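Local coordinates for protein chorismatase (Streptomyces hygroscopicus, PDB 4BPS) that hydrolyses chorismate to pyruvate and a dihydroxycyclohexadiene carboxylic acid, a step in the biosynthesis of the immunosuppressants FK506 and FK520, at residues Thr64-Asp69 / Arg301-Leu306; Thr105-Arg110 / Tyr140-Asn145; Glu74-Gln79 / Tyr98-Val103. One frame throughout, in Å; residues are numbered along the deposited sequence.

Interaction 1. Residues Thr64-Asp69 / Arg301-Leu306; sequences TTTRDD and RRREDL
Arg303 reaches from the 301-306 loop across to Thr66 and Arg67, and its flat guanidinium carries nearly all of the contact. Along the edge of the group, NH2 donates to Thr66 OG1 over 3.1 Å; the bond is close to straight, at 162°, with the oxygen in the guanidinium plane. Above one face lies the aliphatic part of Arg67, whose CD stands 3.6 Å from Arg303 CZ, while Leu306 CD1 lies over the opposite face, off toward the rim. This is the tight part: a planar cation between two hydrocarbon surfaces, a place that suits arginine because its faces accept apolar cover while its edge still donates. The two arginines cross at about a right angle, and a bend at chi3 (61°) carries the head of Arg67 off to Asp69, which it grips side-on through NE and NH2. With their planes 74° apart and Arg67 NE 4.9 Å from Arg303 NH2, the like charges are probably eased by acids, Asp69 for one and Glu70, which salt-bridges Arg303 NH1, for the other. Both segments are loops at sheet ends. The first links strand 57-62 to strand 72-77; the second leads from strand 296-300 into helix 306-314, so the contact joins one mixed sheet to another at the rim of the molecule. Thr66 OG1 also bonds His327 ND1 of the second sheet. Replacing Arg303 by alanine is likely to leave Glu70 without this positive partner, Thr66 OG1 without its N-H donor, and the Arg67 methylenes uncovered. The looser side is bridged by a water, which accepts from Arg303 NE at 2.9 Å and lies 3.2 Å from Thr66 OG1.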
ATOM      1  N   THR A  64      -6.299  11.516   2.491  1.00  5.10           N
ATOM      2  CA  THR A  64      -6.973  10.225   2.493  1.00  5.52           C
ATOM      3  C   THR A  64      -8.178  10.152   3.428  1.00  5.67           C
ATOM      4  O   THR A  64      -8.802   9.085   3.539  1.00  6.20           O
ATOM      5  CB  THR A  64      -6.002   9.120   2.827  1.00  5.70           C
ATOM      6  OG1 THR A  64      -5.254   9.530   3.981  1.00  5.56           O
ATOM      7  CG2 THR A  64      -5.068   8.843   1.641  1.00  6.36           C
ATOM      8  N   THR A  65      -8.555  11.271   4.055  1.00  5.50           N
ATOM      9  CA  THR A  65      -9.812  11.298   4.793  1.00  6.35           C
ATOM     10  C   THR A  65     -10.387  12.704   4.836  1.00  5.75           C
ATOM     11  O   THR A  65      -9.778  13.636   4.321  1.00  6.21           O
ATOM     12  CB  THR A  65      -9.669  10.636   6.177  1.00  6.89           C
ATOM     13  OG1 THR A  65     -10.994  10.289   6.639  1.00  7.28           O
ATOM     14  CG2 THR A  65      -8.912  11.553   7.149  1.00  7.99           C
ATOM     15  N   THR A  66     -11.584  12.832   5.404  1.00  6.17           N
ATOM     16  CA  THR A  66     -12.366  14.060   5.299  1.00  6.75           C
ATOM     17  C   THR A  66     -12.642  14.722   6.639  1.00  7.29           C
ATOM     18  O   THR A  66     -13.309  15.748   6.673  1.00  8.69           O
ATOM     19  CB  THR A  66     -13.704  13.801   4.579  1.00  8.02           C
ATOM     20  OG1 THR A  66     -14.453  12.850   5.336  1.00  8.31           O
ATOM     21  CG2 THR A  66     -13.473  13.287   3.163  1.00  8.56           C
ATOM     22  N   ARG A  67     -12.148  14.145   7.735  1.00  7.09           N
ATOM     23  CA  ARG A  67     -12.273  14.764   9.063  1.00  8.71           C
ATOM     24  C   ARG A  67     -10.898  14.807   9.721  1.00  9.56           C
ATOM     25  O   ARG A  67     -10.165  13.802   9.732  1.00  9.05           O
ATOM     26  CB  ARG A  67     -13.182  13.964   9.973  1.00 10.12           C
ATOM     27  CG  ARG A  67     -14.639  13.966   9.590  1.00 12.04           C
ATOM     28  CD  ARG A  67     -15.397  13.072  10.550  1.00 16.10           C
ATOM     29  NE  ARG A  67     -15.297  13.546  11.933  1.00 19.18           N
ATOM     30  CZ  ARG A  67     -16.119  14.430  12.492  1.00 21.68           C
ATOM     31  NH1 ARG A  67     -17.129  14.938  11.790  1.00 23.83           N
ATOM     32  NH2 ARG A  67     -15.943  14.793  13.756  1.00 21.38           N
ATOM     33  N   ASP A  68     -10.561  15.937  10.353  1.00 10.58           N
ATOM     34  CA  ASP A  68      -9.270  16.056  11.020  0.64 12.17           C
ATOM     35  C   ASP A  68      -9.119  15.060  12.160  1.00 12.06           C
ATOM     36  O   ASP A  68      -7.999  14.621  12.468  1.00 12.50           O
ATOM     37  CB  ASP A  68      -9.066  17.469  11.545  0.64 13.39           C
ATOM     38  CG  ASP A  68      -8.578  18.411  10.483  0.64 14.58           C
ATOM     39  OD1 ASP A  68      -8.155  17.909   9.423  0.64 15.61           O
ATOM     40  OD2 ASP A  68      -8.591  19.645  10.728  0.64 14.19           O
ATOM     41  N   ASP A  69     -10.230  14.678  12.792  1.00 12.02           N
ATOM     42  CA  ASP A  69     -10.134  13.759  13.931  1.00 13.30           C
ATOM     43  C   ASP A  69      -9.823  12.313  13.481  1.00 13.03           C
ATOM     44  O   ASP A  69      -9.618  11.439  14.318  1.00 16.41           O
ATOM     45  CB  ASP A  69     -11.329  13.858  14.896  1.00 16.40           C
ATOM     46  CG  ASP A  69     -12.642  13.382  14.314  1.00 18.82           C
ATOM     47  OD1 ASP A  69     -12.699  12.826  13.202  1.00 17.87           O
ATOM     48  OD2 ASP A  69     -13.664  13.571  15.022  1.00 21.71           O
ATOM     49  N   ARG A 301     -15.771   4.080   1.540  1.00  5.63           N
ATOM     50  CA  ARG A 301     -16.217   5.056   0.549  1.00  5.71           C
ATOM     51  C   ARG A 301     -17.200   6.094   1.103  1.00  5.74           C
ATOM     52  O   ARG A 301     -17.068   7.293   0.805  1.00  6.18           O
ATOM     53  CB  ARG A 301     -16.850   4.320  -0.638  1.00  5.84           C
ATOM     54  CG  ARG A 301     -17.492   5.257  -1.683  1.00  6.06           C
ATOM     55  CD  ARG A 301     -18.003   4.471  -2.885  1.00  6.35           C
ATOM     56  NE  ARG A 301     -16.931   3.798  -3.608  1.00  6.29           N
ATOM     57  CZ  ARG A 301     -16.156   4.392  -4.522  1.00  6.36           C
ATOM     58  NH1 ARG A 301     -16.353   5.661  -4.876  1.00  6.92           N
ATOM     59  NH2 ARG A 301     -15.150   3.701  -5.064  1.00  6.63           N
ATOM     60  N   ARG A 302     -18.214   5.630   1.833  1.00  5.94           N
ATOM     61  CA  ARG A 302     -19.279   6.510   2.328  1.00  6.45           C
ATOM     62  C   ARG A 302     -19.136   6.825   3.808  1.00  6.50           C
ATOM     63  O   ARG A 302     -18.941   5.919   4.623  1.00  6.36           O
ATOM     64  CB  ARG A 302     -20.655   5.870   2.144  1.00  7.13           C
ATOM     65  CG  ARG A 302     -20.973   5.478   0.711  1.00  7.83           C
ATOM     66  CD  ARG A 302     -22.488   5.296   0.532  1.00  9.69           C
ATOM     67  NE  ARG A 302     -23.037   4.360   1.515  1.00 10.68           N
ATOM     68  CZ  ARG A 302     -24.336   4.135   1.722  1.00 12.48           C
ATOM     69  NH1 ARG A 302     -25.262   4.788   1.016  1.00 13.25           N
ATOM     70  NH2 ARG A 302     -24.724   3.260   2.667  1.00 13.09           N
ATOM     71  N   ARG A 303     -19.236   8.106   4.172  1.00  6.61           N
ATOM     72  CA  ARG A 303     -19.185   8.493   5.575  1.00  7.31           C
ATOM     73  C   ARG A 303     -20.205   7.721   6.401  1.00  6.59           C
ATOM     74  O   ARG A 303     -19.925   7.285   7.507  1.00  7.39           O
ATOM     75  CB  ARG A 303     -19.382  10.016   5.683  1.00  8.44           C
ATOM     76  CG  ARG A 303     -19.621  10.572   7.060  1.00  9.96           C
ATOM     77  CD  ARG A 303     -18.530  10.231   8.005  1.00 10.11           C
ATOM     78  NE  ARG A 303     -17.252  10.783   7.579  1.00 11.05           N
ATOM     79  CZ  ARG A 303     -16.093  10.458   8.148  1.00 11.34           C
ATOM     80  NH1 ARG A 303     -16.066   9.565   9.155  1.00 13.15           N
ATOM     81  NH2 ARG A 303     -14.956  11.034   7.740  1.00 10.31           N
ATOM     82  N   GLU A 304     -21.402   7.523   5.846  1.00  7.11           N
ATOM     83  CA  GLU A 304     -22.472   6.871   6.576  1.00  8.36           C
ATOM     84  C   GLU A 304     -22.202   5.382   6.806  1.00  8.38           C
ATOM     85  O   GLU A 304     -22.931   4.752   7.552  1.00  9.66           O
ATOM     86  CB  GLU A 304     -23.822   7.071   5.857  1.00 10.55           C
ATOM     87  CG  GLU A 304     -23.909   6.397   4.477  1.00 11.59           C
ATOM     88  CD  GLU A 304     -24.827   7.130   3.488  1.00 14.15           C
ATOM     89  OE1 GLU A 304     -26.054   7.144   3.718  1.00 14.99           O
ATOM     90  OE2 GLU A 304     -24.345   7.678   2.475  1.00 14.36           O
ATOM     91  N   ASP A 305     -21.153   4.834   6.181  1.00  7.15           N
ATOM     92  CA  ASP A 305     -20.755   3.436   6.388  1.00  7.25           C
ATOM     93  C   ASP A 305     -19.609   3.253   7.367  1.00  7.41           C
ATOM     94  O   ASP A 305     -19.307   2.104   7.703  1.00  7.59           O
ATOM     95  CB  ASP A 305     -20.351   2.783   5.055  1.00  7.09           C
ATOM     96  CG  ASP A 305     -21.508   2.613   4.095  1.00  7.83           C
ATOM     97  OD1 ASP A 305     -22.679   2.604   4.535  1.00  8.30           O
ATOM     98  OD2 ASP A 305     -21.236   2.419   2.882  1.00  7.86           O
ATOM     99  N   LEU A 306     -18.946   4.319   7.812  1.00  7.38           N
ATOM    100  CA  LEU A 306     -17.739   4.110   8.595  1.00  8.54           C
ATOM    101  C   LEU A 306     -18.021   3.374   9.893  1.00  8.34           C
ATOM    102  O   LEU A 306     -17.298   2.458  10.231  1.00  8.46           O
ATOM    103  CB  LEU A 306     -16.999   5.434   8.869  1.00 12.52           C
ATOM    104  CG  LEU A 306     -15.761   5.666   7.962  1.00 15.40           C
ATOM    105  CD1 LEU A 306     -16.212   6.295   6.645  1.00 16.33           C
ATOM    106  CD2 LEU A 306     -14.643   6.475   8.565  1.00 16.87           C
TER
HETATM  107  O   HOH W   1     -17.403  13.421   6.500  1.00 12.75           O

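Interaction 2. Residues Thr105-Arg110 / Tyr140-Asn145; sequences TGESGR and YVSGIN
Ser142 OG donates a short hydrogen bond of 2.7 Å to Glu107 OE1, which receives it on its syn lone pair, the one on the side of the other oxygen. That second oxygen, OE2, is tied in through a water, which donates to Glu107 OE2 and to Ser142 O, each at 2.8 Å. The carboxylate therefore meets both the hydroxyl and, by way of the water, the carbonyl of one residue. The backbone N of Gly188, just before strand 189-196, donates to Glu107 OE1 too, giving this oxygen two donors that help fix the rotation of the carboxylate. Serine suits the place because its small side chain brings a donor to the end of a strand at little cost in volume; with OG anti to the backbone N (chi1 178°) the hydroxyl extends toward the glutamate. On the other side, Glu107 needs its length: its chain bends at chi2 (74°), which brings the head across to the strand. In the next shell, Ser142 is set by its backbone, since Val141 to Ile144 form a type II beta turn in which Gly143 has the positive phi (67°) that glycine adopts readily. The arrangement is a side-chain tie from the loop after strand 98-105 to the end of strand 133-142, spanning the start of strand 189-196 at the ends of interior strands of the six-stranded mixed sheet of the YjgF-like fold.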
ATOM      1  N   THR A 105       3.237  13.127  -7.966  1.00  5.72           N
ATOM      2  CA  THR A 105       3.051  13.938  -9.150  1.00  5.99           C
ATOM      3  C   THR A 105       1.767  14.734  -8.981  1.00  6.35           C
ATOM      4  O   THR A 105       0.819  14.271  -8.369  1.00  7.61           O
ATOM      5  CB  THR A 105       3.059  13.073 -10.408  1.00  7.27           C
ATOM      6  OG1 THR A 105       3.052  13.921 -11.560  1.00  7.89           O
ATOM      7  CG2 THR A 105       1.843  12.133 -10.474  1.00  8.78           C
ATOM      8  N   GLY A 106       1.758  15.964  -9.476  1.00  6.64           N
ATOM      9  CA  GLY A 106       0.689  16.898  -9.160  1.00  7.16           C
ATOM     10  C   GLY A 106      -0.683  16.584  -9.744  1.00  6.70           C
ATOM     11  O   GLY A 106      -0.824  15.881 -10.750  1.00  7.14           O
ATOM     12  N   GLU A 107      -1.705  17.126  -9.100  1.00  7.35           N
ATOM     13  CA  GLU A 107      -3.060  17.134  -9.608  1.00  7.54           C
ATOM     14  C   GLU A 107      -3.053  17.583 -11.075  1.00  7.72           C
ATOM     15  O   GLU A 107      -2.410  18.587 -11.413  1.00  7.98           O
ATOM     16  CB  GLU A 107      -3.905  18.080  -8.741  1.00  7.85           C
ATOM     17  CG  GLU A 107      -5.383  18.016  -9.071  1.00  8.06           C
ATOM     18  CD  GLU A 107      -6.073  16.753  -8.576  1.00  7.78           C
ATOM     19  OE1 GLU A 107      -5.549  16.074  -7.665  1.00  7.13           O
ATOM     20  OE2 GLU A 107      -7.176  16.456  -9.100  1.00  8.14           O
ATOM     21  N   SER A 108      -3.754  16.853 -11.938  1.00  7.53           N
ATOM     22  CA  SER A 108      -3.637  17.095 -13.365  1.00  8.57           C
ATOM     23  C   SER A 108      -4.861  16.565 -14.091  1.00  8.04           C
ATOM     24  O   SER A 108      -5.631  15.776 -13.539  1.00  8.41           O
ATOM     25  CB  SER A 108      -2.398  16.349 -13.863  1.00 10.57           C
ATOM     26  OG  SER A 108      -2.183  16.584 -15.246  1.00 12.34           O
ATOM     27  N   GLY A 109      -5.005  16.978 -15.355  1.00  8.16           N
ATOM     28  CA  GLY A 109      -6.037  16.432 -16.214  1.00  8.58           C
ATOM     29  C   GLY A 109      -5.694  15.062 -16.784  1.00  8.05           C
ATOM     30  O   GLY A 109      -6.565  14.397 -17.316  1.00  8.03           O
ATOM     31  N   ARG A 110      -4.439  14.635 -16.652  1.00  7.93           N
ATOM     32  CA  ARG A 110      -3.930  13.427 -17.299  1.00  8.84           C
ATOM     33  C   ARG A 110      -2.847  12.830 -16.408  1.00  7.87           C
ATOM     34  O   ARG A 110      -2.026  13.595 -15.886  1.00  9.58           O
ATOM     35  CB  ARG A 110      -3.299  13.777 -18.690  1.00 11.20           C
ATOM     36  CG  ARG A 110      -4.241  14.453 -19.684  1.00 11.95           C
ATOM     37  CD  ARG A 110      -3.614  14.594 -21.078  1.00 11.73           C
ATOM     38  NE  ARG A 110      -4.488  15.241 -22.069  1.00 12.89           N
ATOM     39  CZ  ARG A 110      -4.465  16.538 -22.390  1.00 14.34           C
ATOM     40  NH1 ARG A 110      -5.302  17.005 -23.305  1.00 14.75           N
ATOM     41  NH2 ARG A 110      -3.617  17.386 -21.811  1.00 16.34           N
ATOM     42  N   TYR A 140      -1.758   6.539  -3.703  1.00  4.08           N
ATOM     43  CA  TYR A 140      -2.858   7.385  -3.205  1.00  4.41           C
ATOM     44  C   TYR A 140      -3.224   8.297  -4.372  1.00  4.13           C
ATOM     45  O   TYR A 140      -2.449   9.190  -4.728  1.00  4.52           O
ATOM     46  CB  TYR A 140      -2.421   8.164  -1.973  1.00  4.87           C
ATOM     47  CG  TYR A 140      -1.978   7.249  -0.833  1.00  4.88           C
ATOM     48  CD1 TYR A 140      -2.924   6.559  -0.081  1.00  4.84           C
ATOM     49  CD2 TYR A 140      -0.637   7.052  -0.525  1.00  5.16           C
ATOM     50  CE1 TYR A 140      -2.562   5.728   0.950  1.00  5.10           C
ATOM     51  CE2 TYR A 140      -0.250   6.217   0.513  1.00  4.96           C
ATOM     52  CZ  TYR A 140      -1.217   5.556   1.255  1.00  4.83           C
ATOM     53  OH  TYR A 140      -0.910   4.724   2.291  1.00  5.39           O
ATOM     54  N   VAL A 141      -4.381   8.024  -4.989  1.00  4.33           N
ATOM     55  CA  VAL A 141      -4.730   8.539  -6.314  1.00  4.87           C
ATOM     56  C   VAL A 141      -5.877   9.527  -6.173  1.00  4.65           C
ATOM     57  O   VAL A 141      -7.018   9.122  -5.963  1.00  4.95           O
ATOM     58  CB  VAL A 141      -5.109   7.366  -7.254  1.00  5.46           C
ATOM     59  CG1 VAL A 141      -5.493   7.885  -8.654  1.00  5.92           C
ATOM     60  CG2 VAL A 141      -3.970   6.339  -7.362  1.00  6.03           C
ATOM     61  N   SER A 142      -5.586  10.820  -6.305  1.00  5.19           N
ATOM     62  CA  SER A 142      -6.612  11.834  -6.218  1.00  5.85           C
ATOM     63  C   SER A 142      -7.699  11.644  -7.289  1.00  5.48           C
ATOM     64  O   SER A 142      -7.414  11.563  -8.482  1.00  6.13           O
ATOM     65  CB  SER A 142      -5.992  13.188  -6.411  1.00  6.44           C
ATOM     66  OG  SER A 142      -6.981  14.195  -6.379  1.00  6.69           O
ATOM     67  N   GLY A 143      -8.950  11.568  -6.861  1.00  5.23           N
ATOM     68  CA  GLY A 143     -10.047  11.450  -7.812  1.00  5.45           C
ATOM     69  C   GLY A 143     -10.021  10.128  -8.557  1.00  5.28           C
ATOM     70  O   GLY A 143     -10.265  10.096  -9.772  1.00  5.51           O
ATOM     71  N   ILE A 144      -9.767   9.033  -7.844  1.00  4.99           N
ATOM     72  CA  ILE A 144      -9.553   7.743  -8.480  1.00  5.32           C
ATOM     73  C   ILE A 144     -10.716   7.297  -9.383  1.00  4.84           C
ATOM     74  O   ILE A 144     -10.476   6.599 -10.374  1.00  5.40           O
ATOM     75  CB  ILE A 144      -9.236   6.689  -7.373  1.00  5.84           C
ATOM     76  CG1 ILE A 144      -8.654   5.393  -7.947  1.00  5.69           C
ATOM     77  CG2 ILE A 144     -10.455   6.415  -6.474  1.00  6.30           C
ATOM     78  CD1 ILE A 144      -8.020   4.513  -6.857  1.00  5.94           C
ATOM     79  N   ASN A 145     -11.958   7.694  -9.068  1.00  5.52           N
ATOM     80  CA  ASN A 145     -13.114   7.329  -9.901  1.00  6.16           C
ATOM     81  C   ASN A 145     -13.611   8.470 -10.776  1.00  6.54           C
ATOM     82  O   ASN A 145     -14.619   8.336 -11.459  1.00  7.22           O
ATOM     83  CB  ASN A 145     -14.274   6.823  -9.035  1.00  6.68           C
ATOM     84  CG  ASN A 145     -13.908   5.654  -8.148  1.00  6.47           C
ATOM     85  OD1 ASN A 145     -14.308   5.631  -6.983  1.00  7.45           O
ATOM     86  ND2 ASN A 145     -13.176   4.674  -8.682  1.00  6.43           N
TER
HETATM   87  O   HOH W   2      -7.294  13.864 -10.035  1.00  7.50           O

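Interaction 3. Residues Glu74-Gln79 / Tyr98-Val103; sequences EVWHAQ and YLFGVV
Trp76 and Phe100 meet between two different sheets, and the indole can be followed outward from its root. Its CB lies 4.0 Å from both CD1 and CE1 of Phe100. One step on, CG keeps the same neighbour, with Phe100 CE1 at 3.9 Å. The nearest approach comes at CD1, 3.6 Å from Phe100 CE1, so the pyrrole half of the indole does the touching. The next atom, NE1, turns to a polar partner in its own strand: it donates to Glu74 OE2 over 2.8 Å, nearly straight at 168° and close to the ring plane, meeting the anti lone pair of the carboxylate. This bond satisfies a buried N-H and restrains rotation of the indole. The six-membered ring at the tip continues beyond the contact with Phe100. With CG anti to the carbonyl carbon (chi1 -76°), Trp76 brings the CD1 side of its five-membered ring to Phe100 CE1, the side chains crossing at about a right angle. The planes are 26° apart, yet the rings are slid apart until the centroids of the five-membered ring and of Phe100 stand 5.4 Å from each other, and overlap is slight. The pair forms part of the apolar layer between strand 72-77 of the five-stranded sheet and strand 98-105 of the six-stranded one; Trp138 meets the indole as well, and Leu194 touches both side chains. Large aromatic residues suit such an interface because flat rings fill the layer between the sheets; the CA atoms of Trp76 and Phe100 are 8.0 Å apart. Glutamate is tolerated in the interior because its charge is probably balanced: Glu74 OE1 forms a salt bridge with Lys297 and a hydrogen bond with His44 NE2.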
ATOM      1  N   GLU A  74       1.385   7.485   9.710  1.00  5.30           N
ATOM      2  CA  GLU A  74       1.873   6.134   9.461  1.00  5.49           C
ATOM      3  C   GLU A  74       3.398   6.217   9.393  1.00  5.40           C
ATOM      4  O   GLU A  74       3.942   6.862   8.498  1.00  5.86           O
ATOM      5  CB  GLU A  74       1.291   5.653   8.131  1.00  5.77           C
ATOM      6  CG  GLU A  74       1.864   4.370   7.566  1.00  6.32           C
ATOM      7  CD  GLU A  74       1.317   4.066   6.187  1.00  6.06           C
ATOM      8  OE1 GLU A  74       0.145   4.427   5.897  1.00  6.36           O
ATOM      9  OE2 GLU A  74       2.054   3.463   5.365  1.00  7.16           O
ATOM     10  N   VAL A  75       4.088   5.583  10.346  1.00  5.55           N
ATOM     11  CA  VAL A  75       5.537   5.694  10.462  1.00  6.48           C
ATOM     12  C   VAL A  75       6.171   4.338  10.158  1.00  6.53           C
ATOM     13  O   VAL A  75       5.838   3.341  10.798  1.00  7.14           O
ATOM     14  CB  VAL A  75       5.969   6.154  11.873  1.00  7.23           C
ATOM     15  CG1 VAL A  75       7.464   6.432  11.888  1.00  7.54           C
ATOM     16  CG2 VAL A  75       5.172   7.398  12.335  1.00  8.23           C
ATOM     17  N   TRP A  76       7.084   4.322   9.193  1.00  6.42           N
ATOM     18  CA  TRP A  76       7.851   3.126   8.867  1.00  6.47           C
ATOM     19  C   TRP A  76       9.200   3.181   9.570  1.00  6.58           C
ATOM     20  O   TRP A  76       9.842   4.241   9.661  1.00  7.63           O
ATOM     21  CB  TRP A  76       7.967   2.964   7.348  1.00  6.83           C
ATOM     22  CG  TRP A  76       6.664   2.475   6.836  1.00  6.77           C
ATOM     23  CD1 TRP A  76       5.632   3.227   6.362  1.00  7.06           C
ATOM     24  CD2 TRP A  76       6.203   1.126   6.895  1.00  6.90           C
ATOM     25  NE1 TRP A  76       4.544   2.406   6.090  1.00  7.35           N
ATOM     26  CE2 TRP A  76       4.880   1.112   6.420  1.00  7.19           C
ATOM     27  CE3 TRP A  76       6.787  -0.075   7.304  1.00  7.85           C
ATOM     28  CZ2 TRP A  76       4.135  -0.067   6.328  1.00  7.78           C
ATOM     29  CZ3 TRP A  76       6.049  -1.242   7.205  1.00  8.26           C
ATOM     30  CH2 TRP A  76       4.741  -1.232   6.724  1.00  8.28           C
ATOM     31  N   HIS A  77       9.603   2.020  10.058  1.00  6.37           N
ATOM     32  CA  HIS A  77      10.808   1.823  10.855  1.00  6.17           C
ATOM     33  C   HIS A  77      11.607   0.650  10.304  1.00  6.49           C
ATOM     34  O   HIS A  77      11.044  -0.255   9.668  1.00  7.14           O
ATOM     35  CB  HIS A  77      10.419   1.418  12.279  1.00  7.34           C
ATOM     36  CG  HIS A  77       9.727   2.481  13.067  1.00  7.13           C
ATOM     37  ND1 HIS A  77      10.362   3.169  14.075  1.00  8.06           N
ATOM     38  CD2 HIS A  77       8.449   2.944  13.040  1.00  7.44           C
ATOM     39  CE1 HIS A  77       9.506   4.018  14.631  1.00  8.04           C
ATOM     40  NE2 HIS A  77       8.349   3.912  14.007  1.00  7.58           N
ATOM     41  N   ALA A  78      12.897   0.616  10.617  1.00  6.42           N
ATOM     42  CA  ALA A  78      13.647  -0.635  10.471  1.00  7.14           C
ATOM     43  C   ALA A  78      14.765  -0.641  11.499  1.00  7.68           C
ATOM     44  O   ALA A  78      14.630  -1.267  12.541  1.00  9.26           O
ATOM     45  CB  ALA A  78      14.176  -0.796   9.033  1.00  7.77           C
ATOM     46  N   GLN A  79      15.853   0.040  11.192  1.00  7.76           N
ATOM     47  CA  GLN A  79      16.883   0.347  12.172  1.00  7.96           C
ATOM     48  C   GLN A  79      17.469   1.680  11.743  1.00  7.31           C
ATOM     49  O   GLN A  79      16.995   2.275  10.771  1.00  7.49           O
ATOM     50  CB  GLN A  79      17.926  -0.762  12.274  1.00  9.61           C
ATOM     51  CG  GLN A  79      18.756  -1.001  11.054  1.00 10.07           C
ATOM     52  CD  GLN A  79      19.445  -2.378  11.102  1.00 10.48           C
ATOM     53  OE1 GLN A  79      19.010  -3.312  10.413  1.00 11.27           O
ATOM     54  NE2 GLN A  79      20.531  -2.493  11.861  1.00 11.38           N
ATOM     55  N   TYR A  98      17.453  -2.326   3.749  1.00  5.02           N
ATOM     56  CA  TYR A  98      16.130  -1.923   3.259  1.00  5.27           C
ATOM     57  C   TYR A  98      16.099  -0.444   2.884  1.00  5.07           C
ATOM     58  O   TYR A  98      16.898   0.360   3.363  1.00  6.01           O
ATOM     59  CB  TYR A  98      15.029  -2.220   4.297  1.00  5.83           C
ATOM     60  CG  TYR A  98      14.974  -3.682   4.659  1.00  6.26           C
ATOM     61  CD1 TYR A  98      14.377  -4.614   3.799  1.00  6.43           C
ATOM     62  CD2 TYR A  98      15.545  -4.161   5.839  1.00  7.16           C
ATOM     63  CE1 TYR A  98      14.366  -5.977   4.129  1.00  7.25           C
ATOM     64  CE2 TYR A  98      15.528  -5.512   6.155  1.00  7.65           C
ATOM     65  CZ  TYR A  98      14.924  -6.407   5.308  1.00  7.74           C
ATOM     66  OH  TYR A  98      14.887  -7.762   5.592  1.00  8.92           O
ATOM     67  N   LEU A  99      15.137  -0.098   2.032  1.00  5.45           N
ATOM     68  CA  LEU A  99      14.971   1.258   1.492  1.00  5.60           C
ATOM     69  C   LEU A  99      13.487   1.643   1.592  1.00  5.30           C
ATOM     70  O   LEU A  99      12.606   0.826   1.299  1.00  5.98           O
ATOM     71  CB  LEU A  99      15.389   1.246   0.025  1.00  6.75           C
ATOM     72  CG  LEU A  99      15.169   2.475  -0.852  1.00  7.76           C
ATOM     73  CD1 LEU A  99      16.060   3.578  -0.388  1.00  8.47           C
ATOM     74  CD2 LEU A  99      15.434   2.158  -2.357  1.00  7.93           C
ATOM     75  N   PHE A 100      13.226   2.887   1.995  1.00  5.10           N
ATOM     76  CA  PHE A 100      11.887   3.485   1.998  1.00  5.31           C
ATOM     77  C   PHE A 100      11.925   4.714   1.104  1.00  4.66           C
ATOM     78  O   PHE A 100      12.825   5.527   1.247  1.00  5.63           O
ATOM     79  CB  PHE A 100      11.506   3.896   3.424  1.00  5.73           C
ATOM     80  CG  PHE A 100      10.173   4.584   3.536  1.00  6.79           C
ATOM     81  CD1 PHE A 100       9.005   3.856   3.577  1.00  7.24           C
ATOM     82  CD2 PHE A 100      10.083   5.960   3.629  1.00 10.03           C
ATOM     83  CE1 PHE A 100       7.764   4.494   3.701  1.00  8.03           C
ATOM     84  CE2 PHE A 100       8.843   6.588   3.749  1.00 11.19           C
ATOM     85  CZ  PHE A 100       7.698   5.850   3.775  1.00  9.23           C
ATOM     86  N   GLY A 101      10.935   4.867   0.226  1.00  4.67           N
ATOM     87  CA  GLY A 101      10.859   6.044  -0.627  1.00  4.83           C
ATOM     88  C   GLY A 101       9.445   6.550  -0.795  1.00  4.45           C
ATOM     89  O   GLY A 101       8.460   5.801  -0.670  1.00  4.69           O
ATOM     90  N   VAL A 102       9.346   7.841  -1.114  1.00  4.86           N
ATOM     91  CA  VAL A 102       8.086   8.511  -1.331  0.54  5.23           C
ATOM     92  C   VAL A 102       8.251   9.505  -2.473  1.00  4.64           C
ATOM     93  O   VAL A 102       9.256  10.209  -2.524  1.00  4.82           O
ATOM     94  CB  VAL A 102       7.770   9.352  -0.033  0.54  6.27           C
ATOM     95  CG1 VAL A 102       6.468  10.112  -0.171  0.54  5.87           C
ATOM     96  CG2 VAL A 102       7.804   8.504   1.247  0.54  6.34           C
ATOM     97  N   VAL A 103       7.268   9.572  -3.369  1.00  4.84           N
ATOM     98  CA  VAL A 103       7.344  10.456  -4.524  1.00  4.77           C
ATOM     99  C   VAL A 103       5.920  10.772  -4.960  1.00  4.91           C
ATOM    100  O   VAL A 103       5.009   9.967  -4.759  1.00  5.33           O
ATOM    101  CB  VAL A 103       8.141   9.787  -5.671  1.00  5.68           C
ATOM    102  CG1 VAL A 103       7.556   8.429  -6.087  1.00  7.01           C
ATOM    103  CG2 VAL A 103       8.290  10.708  -6.872  1.00  6.78           C
TER

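From the N terminus, the chain first meets interaction 1 at Thr64-Asp69, whose partner comes only 232 residues later at Arg301-Leu306. Within that long loop interaction 3 opens and closes first, joining strands 72-77 and 98-105 across two facing sheets. Interaction 2 follows in series, closing a shorter loop that contains helix 112-129. Interactions 2 and 3 thus both lie within the span of interaction 1 without crossing each other, and both reach the six-stranded sheet. Interaction 1 ties the five-stranded sheet to the C-terminal one. It meets interaction 2 where Arg301 NH2 approaches Asn145 OD1, a probable hydrogen bond of 2.8 Å, and where Thr64 packs on Tyr140.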